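Local coordinates for protein DNA polymerase sliding clamp (Archaeoglobus fulgidus, PDB 1RWZ) that forms a homotrimeric ring around DNA and probably tethers the polymerase and other proteins to it during replication, at residues V4-G8 and E9-T13; A135-F138 and K139-I142. All coordinates share one frame; numbering follows the deposited sequence.

Interaction 1: V4-G8 and E9-T13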
# COMPACT_ATOMS: atom_id res chain seq x y z
N VAL A 4 16.47 -6.56 29.40
CA VAL A 4 15.04 -6.82 29.29
C VAL A 4 14.69 -7.41 27.94
O VAL A 4 15.40 -7.22 26.96
CB VAL A 4 14.22 -5.52 29.50
CG1 VAL A 4 14.60 -4.87 30.82
CG2 VAL A 4 14.46 -4.55 28.35
N ILE A 5 13.59 -8.15 27.89
CA ILE A 5 13.12 -8.75 26.65
C ILE A 5 11.65 -8.39 26.52
O ILE A 5 10.87 -8.56 27.45
CB ILE A 5 13.31 -10.28 26.66
CG1 ILE A 5 14.81 -10.60 26.75
CG2 ILE A 5 12.71 -10.90 25.40
CD1 ILE A 5 15.15 -12.09 26.69
N MET A 6 11.29 -7.88 25.35
CA MET A 6 9.93 -7.44 25.08
C MET A 6 9.53 -7.81 23.65
O MET A 6 10.40 -8.11 22.83
CB MET A 6 9.86 -5.92 25.24
CG MET A 6 10.72 -5.17 24.22
SD MET A 6 11.26 -3.54 24.78
CE MET A 6 9.71 -2.71 24.87
N THR A 7 8.24 -7.79 23.35
CA THR A 7 7.81 -8.12 21.99
C THR A 7 8.18 -6.96 21.07
O THR A 7 8.26 -5.81 21.51
CB THR A 7 6.29 -8.34 21.89
OG1 THR A 7 5.61 -7.09 22.06
CG2 THR A 7 5.83 -9.32 22.95
N GLY A 8 8.41 -7.27 19.80
CA GLY A 8 8.75 -6.25 18.83
C GLY A 8 7.68 -5.18 18.74
O GLY A 8 7.98 -3.99 18.67
N GLU A 9 6.42 -5.60 18.76
CA GLU A 9 5.31 -4.66 18.68
C GLU A 9 5.34 -3.68 19.85
O GLU A 9 5.06 -2.50 19.69
CB GLU A 9 3.97 -5.40 18.65
CG GLU A 9 2.76 -4.47 18.58
CD GLU A 9 1.44 -5.22 18.55
OE1 GLU A 9 1.36 -6.33 19.12
OE2 GLU A 9 0.46 -4.68 17.98
N LEU A 10 5.69 -4.18 21.04
CA LEU A 10 5.74 -3.30 22.21
C LEU A 10 6.80 -2.22 22.01
O LEU A 10 6.53 -1.04 22.24
CB LEU A 10 6.04 -4.12 23.47
CG LEU A 10 6.06 -3.38 24.81
CD1 LEU A 10 4.78 -2.56 24.99
CD2 LEU A 10 6.20 -4.40 25.93
N LEU A 11 7.99 -2.61 21.57
CA LEU A 11 9.04 -1.62 21.37
C LEU A 11 8.70 -0.64 20.24
O LEU A 11 8.87 0.57 20.38
CB LEU A 11 10.37 -2.32 21.06
CG LEU A 11 11.58 -1.41 20.80
CD1 LEU A 11 11.76 -0.43 21.95
CD2 LEU A 11 12.83 -2.25 20.64
N LYS A 12 8.20 -1.17 19.13
CA LYS A 12 7.85 -0.33 17.98
C LYS A 12 6.77 0.70 18.30
O LYS A 12 6.88 1.87 17.93
CB LYS A 12 7.40 -1.22 16.82
CG LYS A 12 8.50 -2.14 16.27
CD LYS A 12 7.96 -3.26 15.38
CE LYS A 12 7.38 -2.74 14.06
NZ LYS A 12 8.44 -2.23 13.14
N THR A 13 5.74 0.25 19.00
CA THR A 13 4.63 1.14 19.34
C THR A 13 5.00 2.24 20.32
O THR A 13 4.64 3.40 20.12
CB THR A 13 3.44 0.32 19.88
OG1 THR A 13 2.91 -0.49 18.82
CG2 THR A 13 2.33 1.25 20.39
O HOH W 1 3.06 -7.88 21.13

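Interaction 2: A135-F138 and K139-I142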
# COMPACT_ATOMS: atom_id res chain seq x y z
N ALA A 135 -10.30 2.76 21.33
CA ALA A 135 -9.41 3.72 20.69
C ALA A 135 -9.62 3.80 19.18
O ALA A 135 -9.44 4.86 18.57
CB ALA A 135 -7.96 3.37 20.99
N GLY A 136 -10.01 2.68 18.57
CA GLY A 136 -10.25 2.66 17.14
C GLY A 136 -11.44 3.51 16.75
O GLY A 136 -11.43 4.18 15.71
N GLU A 137 -12.47 3.48 17.59
CA GLU A 137 -13.68 4.26 17.35
C GLU A 137 -13.34 5.75 17.48
O GLU A 137 -13.81 6.57 16.69
CB GLU A 137 -14.75 3.88 18.37
CG GLU A 137 -16.09 4.58 18.18
CD GLU A 137 -16.78 4.18 16.88
OE1 GLU A 137 -16.26 3.31 16.14
OE2 GLU A 137 -17.86 4.74 16.60
N PHE A 138 -12.52 6.08 18.47
CA PHE A 138 -12.10 7.46 18.70
C PHE A 138 -11.30 7.93 17.48
O PHE A 138 -11.51 9.02 16.96
CB PHE A 138 -11.22 7.53 19.95
CG PHE A 138 -10.67 8.91 20.24
CD1 PHE A 138 -11.48 9.90 20.78
CD2 PHE A 138 -9.33 9.19 19.99
CE1 PHE A 138 -10.95 11.17 21.08
CE2 PHE A 138 -8.80 10.45 20.29
CZ PHE A 138 -9.61 11.44 20.83
N LYS A 139 -10.39 7.07 17.03
CA LYS A 139 -9.54 7.36 15.88
C LYS A 139 -10.39 7.69 14.65
O LYS A 139 -10.07 8.61 13.90
CB LYS A 139 -8.63 6.16 15.60
CG LYS A 139 -7.61 6.35 14.48
CD LYS A 139 -6.60 5.21 14.51
CE LYS A 139 -5.54 5.35 13.43
NZ LYS A 139 -4.43 4.37 13.61
N LYS A 140 -11.47 6.94 14.46
CA LYS A 140 -12.36 7.17 13.32
C LYS A 140 -13.08 8.51 13.47
O LYS A 140 -13.30 9.21 12.48
CB LYS A 140 -13.39 6.04 13.22
CG LYS A 140 -12.81 4.71 12.77
CD LYS A 140 -13.86 3.61 12.90
CE LYS A 140 -13.32 2.26 12.45
NZ LYS A 140 -13.03 2.25 10.98
N ALA A 141 -13.46 8.85 14.70
CA ALA A 141 -14.15 10.11 14.95
C ALA A 141 -13.23 11.27 14.58
O ALA A 141 -13.66 12.23 13.93
CB ALA A 141 -14.56 10.20 16.42
N ILE A 142 -11.98 11.19 15.01
CA ILE A 142 -11.00 12.23 14.72
C ILE A 142 -10.74 12.32 13.22
O ILE A 142 -10.59 13.41 12.67
CB ILE A 142 -9.66 11.97 15.47
CG1 ILE A 142 -9.91 11.96 16.98
CG2 ILE A 142 -8.62 13.02 15.10
CD1 ILE A 142 -10.55 13.24 17.52

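Interaction 1: V4-G8 and E9-T13
Thr7 and Leu10 meet where strand 2-7 gives way to helix 8-19, with Thr7 as the N-cap residue. Its OG1 accepts the amide hydrogen of Leu10 N at 3.1 Å, a moderately bent bond of 150° that provides a side-chain acceptor for an NH of the first helical turn. The hydroxyl is held over that turn because chi1 (70°) swings OG1 between the backbone N and the carbonyl carbon. There it also presses on Leu10 CB, 3.3 Å from Thr7 OG1, the two side chains crossing at about a right angle. A water whose oxygen is 2.8 Å from Thr7 OG1 donates to Glu9 OE1, at the end of that extended chain. Behind the cap, Thr7 O takes the hydrogen of Leu11 N, and Gly8 O takes that of Lys12 N at 2.9 Å; helical bonding thus starts at once.

The apolar layer comes from Met6, just before the cap. Its chain bends at chi3, and the methyl CE settles 3.7 Å from Leu10 CG and 3.9 Å from Leu11 CB, crossing both leucines at about a right angle. Pairing of the residue before the N-cap with Leu11 is a hydrophobic staple. Lys12 CG lies 3.1 Å from Gly8 O, and the chain then bends at chi3 and chi4 to take NZ to the carbonyl oxygens of Ser78 and Ile81, to which it is bonded.

The short strand and helix axes stand nearly perpendicular, at 86°. Strand 2-7 runs between strands 58-61 and 86-91; Met6 bonds through its backbone to Val87, and Leu11 packs on that same residue, bringing the helix against the sheet.

Interaction 2: A135-F138 and K139-I142
The Phe138 ring carries Ile142 CG1 on one face, 4.0 Å from the ring centroid and 19° off its normal, a CH-pi contact made one helical turn along. CG1 is offset toward the rim, near CE2 (3.8 Å), and the terminal methyl CD1 follows the ring outward to sit 3.9 Å from Phe138 CZ. An Ile142 chi1 of -61° sets CG1 beside its own backbone N and lifts it to the ring. The amide N of Lys139 approaches the inner end of the same ring obliquely. Beyond the two segments Phe138 also touches Leu211 and Ile213 of strand 210-215, Ile163 of strand 160-166, and Cys202.

The helix holding this pair, 135-146, follows strand 129-134 directly, the strand-then-helix start of a domain of the PCNA fold, whose helices line the DNA channel of the ring. Four consecutive i-to-i+4 bonds run through it, from Lys139 N to Ala135 O at 2.9 Å up to Ile142 N to Phe138 O at 3.0 Å. Ahead of them Asp134 OD2 accepts the amide of Glu137 and, weakly, that of Gly136.

The side chains of Glu137 and Lys140 cross at about a right angle, with Glu137 OE1 4.0 Å from Lys140 CD. The same OE1 lies 6.2 Å from Lys140 NZ, so any attraction between the opposite charges is probably weak and long-range. Glu137 also packs on Ser103 of a neighbouring subunit, whereas Lys139 extends fully, its NZ bonded to the carbonyl oxygens of Cys202 and Ala205.

Interaction 1 comes first along the chain, in the N-terminal domain, and interaction 2 follows more than a hundred residues later in the C-terminal domain. Their centres lie 24 Å apart and their nearest atoms about 10 Å, without touching. They occupy matching places: residues 4-13 span the passage from strand 2-7 into helix 8-19, and residues 135-142 form the opening turns of helix 135-146, just after strand 129-134. The correspondence reflects the two similarly folded domains of each PCNA subunit. Three such subunits close the toroid, and both helices belong to the set that lines its DNA-bearing centre, backed by the surrounding sheets.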